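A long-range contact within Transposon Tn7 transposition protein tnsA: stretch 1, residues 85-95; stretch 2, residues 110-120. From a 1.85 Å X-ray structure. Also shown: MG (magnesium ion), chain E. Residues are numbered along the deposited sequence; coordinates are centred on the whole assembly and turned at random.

Stretch 1 (85-95) QFPLLPSDTRQ
Stretch 2 (110-120) VDQVMSTDFLV

The contact is a short antiparallel strand pairing, held by four backbone hydrogen bonds, extended by apolar side chains and ended by a salt bridge from a helix. The two stretches bury 664 Å² between them.

Phe86 faces Thr116 as the hydrogen-bonded pair, CA to CA 5.1 Å. Phe86 N donates to Thr116 O at 2.8 Å, and Thr116 N donates to Phe86 O at 2.8 Å. Pro87 and Ser115 form the next, non-hydrogen-bonded pair, CA to CA 4.2 Å. Leu88 N continues the ladder to Met114 O at 2.9 Å. Gln85 N reaches Asp117 O at 2.9 Å, where the chain turns a corner in each stretch, at Gln85 and Asp117. Gln85 has phi/psi of 50/56, Asp117 -53/-41; Phe86 is extended at -83/119 and Thr116 at -106/132.

Phe86 and Thr116 share one sheet face, Pro87 and Ser115 the other. Phe86 is t, with chi2 78°. Leu119 (t, p) points toward stretch 1 and sets CD2 over one face of that ring, 3.7 Å from the centroid, a CH-pi contact.

Val113 (t) bridges two prolines: CG1 lies 3.9 Å from Pro87 CB, CG2 4.0 Å from Pro90 CG. Leu88 (m, t) brings CD1 to 4.0 Å from Met114 CB. Met114 is m, t, p.

Leu89 sits at the N-cap position, right before the helix that begins at Pro90. From this helix Arg94 (t, p, t) makes a salt bridge to Asp111 (m), NH1 to OD2 3.5 Å.

Two waters link polar groups of the two stretches. Water 1 O donates to Gln85 OE1 (2.8 Å) and Asp117 OD1 (2.9 Å) and accepts from Ser115 OG (2.5 Å). Water 2 O donates to Leu88 O (2.7 Å) and accepts from Met114 N (2.8 Å). Asp117 (m) also binds magnesium, OD2 to MG 2.4 Å.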

# COMPACT_ATOMS: atom_id res chain seq x y z
N GLN A 85 2.89 1.97 6.67
CA GLN A 85 4.16 1.95 7.40
C GLN A 85 3.88 2.00 8.91
O GLN A 85 4.37 2.88 9.62
CB GLN A 85 5.02 3.16 6.99
CG GLN A 85 4.94 3.61 5.53
CD GLN A 85 5.25 2.50 4.52
OE1 GLN A 85 5.96 1.54 4.82
NE2 GLN A 85 4.73 2.66 3.30
N PHE A 86 3.08 1.04 9.38
CA PHE A 86 2.70 0.97 10.78
C PHE A 86 3.80 0.28 11.60
O PHE A 86 4.11 -0.89 11.39
CB PHE A 86 1.38 0.21 10.92
CG PHE A 86 0.80 0.28 12.30
CD1 PHE A 86 0.13 1.42 12.73
CD2 PHE A 86 0.94 -0.79 13.18
CE1 PHE A 86 -0.40 1.49 14.02
CE2 PHE A 86 0.42 -0.72 14.47
CZ PHE A 86 -0.25 0.43 14.89
N PRO A 87 4.38 1.00 12.58
CA PRO A 87 5.44 0.47 13.43
C PRO A 87 4.99 -0.56 14.45
O PRO A 87 3.92 -0.43 15.04
CB PRO A 87 6.00 1.73 14.08
CG PRO A 87 4.74 2.53 14.33
CD PRO A 87 4.00 2.37 13.00
N LEU A 88 5.81 -1.59 14.66
CA LEU A 88 5.52 -2.64 15.62
C LEU A 88 6.32 -2.33 16.88
O LEU A 88 7.51 -2.04 16.80
CB LEU A 88 5.94 -4.01 15.06
CG LEU A 88 5.59 -4.30 13.59
CD1 LEU A 88 5.90 -5.76 13.28
CD2 LEU A 88 4.12 -4.01 13.33
N LEU A 89 5.65 -2.37 18.04
CA LEU A 89 6.29 -2.07 19.32
C LEU A 89 7.60 -2.82 19.52
O LEU A 89 7.61 -4.05 19.63
CB LEU A 89 5.36 -2.41 20.48
CG LEU A 89 5.85 -1.95 21.86
CD1 LEU A 89 5.94 -0.43 21.86
CD2 LEU A 89 4.90 -2.43 22.95
N PRO A 90 8.73 -2.10 19.58
CA PRO A 90 10.06 -2.70 19.76
C PRO A 90 10.18 -3.70 20.90
O PRO A 90 10.79 -4.76 20.74
CB PRO A 90 10.96 -1.47 19.96
CG PRO A 90 10.30 -0.45 19.10
CD PRO A 90 8.84 -0.64 19.45
N SER A 91 9.60 -3.39 22.06
CA SER A 91 9.69 -4.31 23.18
C SER A 91 9.03 -5.64 22.84
O SER A 91 9.48 -6.70 23.29
CB SER A 91 9.05 -3.70 24.44
OG SER A 91 7.69 -3.38 24.25
N ASP A 92 7.97 -5.60 22.04
CA ASP A 92 7.29 -6.84 21.64
C ASP A 92 8.12 -7.59 20.60
O ASP A 92 8.32 -8.79 20.73
CB ASP A 92 5.90 -6.56 21.05
CG ASP A 92 4.85 -6.26 22.12
OD1 ASP A 92 4.88 -6.90 23.20
OD2 ASP A 92 3.99 -5.39 21.87
N THR A 93 8.60 -6.91 19.56
CA THR A 93 9.38 -7.62 18.55
C THR A 93 10.70 -8.12 19.14
O THR A 93 11.23 -9.16 18.72
CB THR A 93 9.64 -6.74 17.30
OG1 THR A 93 10.39 -5.58 17.65
CG2 THR A 93 8.31 -6.31 16.67
N ARG A 94 11.23 -7.40 20.12
CA ARG A 94 12.47 -7.81 20.78
C ARG A 94 12.26 -9.18 21.44
O ARG A 94 13.06 -10.10 21.26
CB ARG A 94 12.87 -6.78 21.84
CG ARG A 94 13.96 -7.23 22.79
CD ARG A 94 15.32 -7.25 22.11
NE ARG A 94 16.34 -7.89 22.94
CZ ARG A 94 17.60 -8.10 22.57
NH1 ARG A 94 18.01 -7.70 21.37
NH2 ARG A 94 18.44 -8.70 23.39
N GLN A 95 11.17 -9.31 22.18
CA GLN A 95 10.85 -10.55 22.87
C GLN A 95 10.51 -11.68 21.91
O GLN A 95 10.86 -12.83 22.14
CB GLN A 95 9.69 -10.34 23.85
CG GLN A 95 9.39 -11.54 24.74
CD GLN A 95 10.58 -11.92 25.62
OE1 GLN A 95 11.10 -11.10 26.37
NE2 GLN A 95 11.00 -13.18 25.54
N VAL A 110 22.36 -1.03 15.89
CA VAL A 110 21.13 -0.40 16.36
C VAL A 110 19.91 -1.23 15.97
O VAL A 110 19.64 -1.41 14.78
CB VAL A 110 20.99 1.02 15.79
CG1 VAL A 110 19.71 1.66 16.30
CG2 VAL A 110 22.19 1.86 16.19
N ASP A 111 19.18 -1.74 16.96
CA ASP A 111 17.98 -2.51 16.66
C ASP A 111 17.03 -1.58 15.94
O ASP A 111 16.82 -0.44 16.36
CB ASP A 111 17.34 -3.04 17.95
CG ASP A 111 18.05 -4.28 18.49
OD1 ASP A 111 19.02 -4.75 17.87
OD2 ASP A 111 17.61 -4.78 19.55
N GLN A 112 16.47 -2.06 14.83
CA GLN A 112 15.57 -1.26 14.03
C GLN A 112 14.11 -1.49 14.38
O GLN A 112 13.73 -2.56 14.86
CB GLN A 112 15.79 -1.55 12.54
CG GLN A 112 17.19 -1.21 12.03
CD GLN A 112 17.52 0.27 12.14
OE1 GLN A 112 16.97 1.10 11.41
NE2 GLN A 112 18.40 0.61 13.07
N VAL A 113 13.30 -0.46 14.17
CA VAL A 113 11.88 -0.58 14.44
C VAL A 113 11.27 -1.24 13.21
O VAL A 113 11.44 -0.75 12.09
CB VAL A 113 11.22 0.81 14.63
CG1 VAL A 113 9.70 0.65 14.75
CG2 VAL A 113 11.80 1.48 15.88
N MET A 114 10.58 -2.35 13.41
CA MET A 114 9.94 -3.05 12.31
C MET A 114 8.62 -2.36 11.98
O MET A 114 8.03 -1.69 12.83
CB MET A 114 9.68 -4.51 12.69
CG MET A 114 10.94 -5.31 12.96
SD MET A 114 10.61 -7.02 13.34
CE MET A 114 10.21 -7.64 11.68
N SER A 115 8.15 -2.51 10.74
CA SER A 115 6.89 -1.90 10.34
C SER A 115 6.12 -2.80 9.38
O SER A 115 6.71 -3.59 8.64
CB SER A 115 7.13 -0.52 9.71
OG SER A 115 7.87 -0.60 8.50
N THR A 116 4.79 -2.70 9.43
CA THR A 116 3.92 -3.47 8.56
C THR A 116 3.41 -2.47 7.54
O THR A 116 2.98 -1.37 7.89
CB THR A 116 2.75 -4.08 9.37
OG1 THR A 116 3.27 -5.13 10.20
CG2 THR A 116 1.69 -4.68 8.44
N ASP A 117 3.48 -2.83 6.26
CA ASP A 117 3.11 -1.90 5.22
C ASP A 117 1.75 -1.24 5.33
O ASP A 117 1.64 -0.05 5.05
CB ASP A 117 3.29 -2.56 3.85
CG ASP A 117 4.74 -3.01 3.64
OD1 ASP A 117 5.65 -2.36 4.20
OD2 ASP A 117 4.97 -4.00 2.92
N PHE A 118 0.72 -1.99 5.74
CA PHE A 118 -0.62 -1.42 5.89
C PHE A 118 -1.40 -2.05 7.03
O PHE A 118 -1.44 -3.28 7.16
CB PHE A 118 -1.47 -1.62 4.62
CG PHE A 118 -0.91 -1.00 3.38
CD1 PHE A 118 -1.13 0.35 3.09
CD2 PHE A 118 -0.20 -1.78 2.47
CE1 PHE A 118 -0.65 0.91 1.90
CE2 PHE A 118 0.28 -1.23 1.28
CZ PHE A 118 0.05 0.12 0.99
N LEU A 119 -2.03 -1.22 7.85
CA LEU A 119 -2.90 -1.71 8.92
C LEU A 119 -4.23 -1.12 8.46
O LEU A 119 -4.37 0.10 8.34
CB LEU A 119 -2.51 -1.15 10.29
CG LEU A 119 -3.51 -1.53 11.39
CD1 LEU A 119 -3.61 -3.04 11.52
CD2 LEU A 119 -3.08 -0.92 12.72
N VAL A 120 -5.20 -1.98 8.19
CA VAL A 120 -6.48 -1.53 7.64
C VAL A 120 -7.65 -1.75 8.57
O VAL A 120 -7.76 -2.79 9.21
CB VAL A 120 -6.75 -2.28 6.30
CG1 VAL A 120 -8.01 -1.72 5.60
CG2 VAL A 120 -5.53 -2.15 5.38
MG MG E . 7.22 -4.59 2.33
O HOH W 1 6.41 -0.69 6.43
O HOH W 2 9.86 -3.10 16.06
O HOH W 3 7.56 -2.69 0.66
O HOH W 4 9.56 -5.07 1.88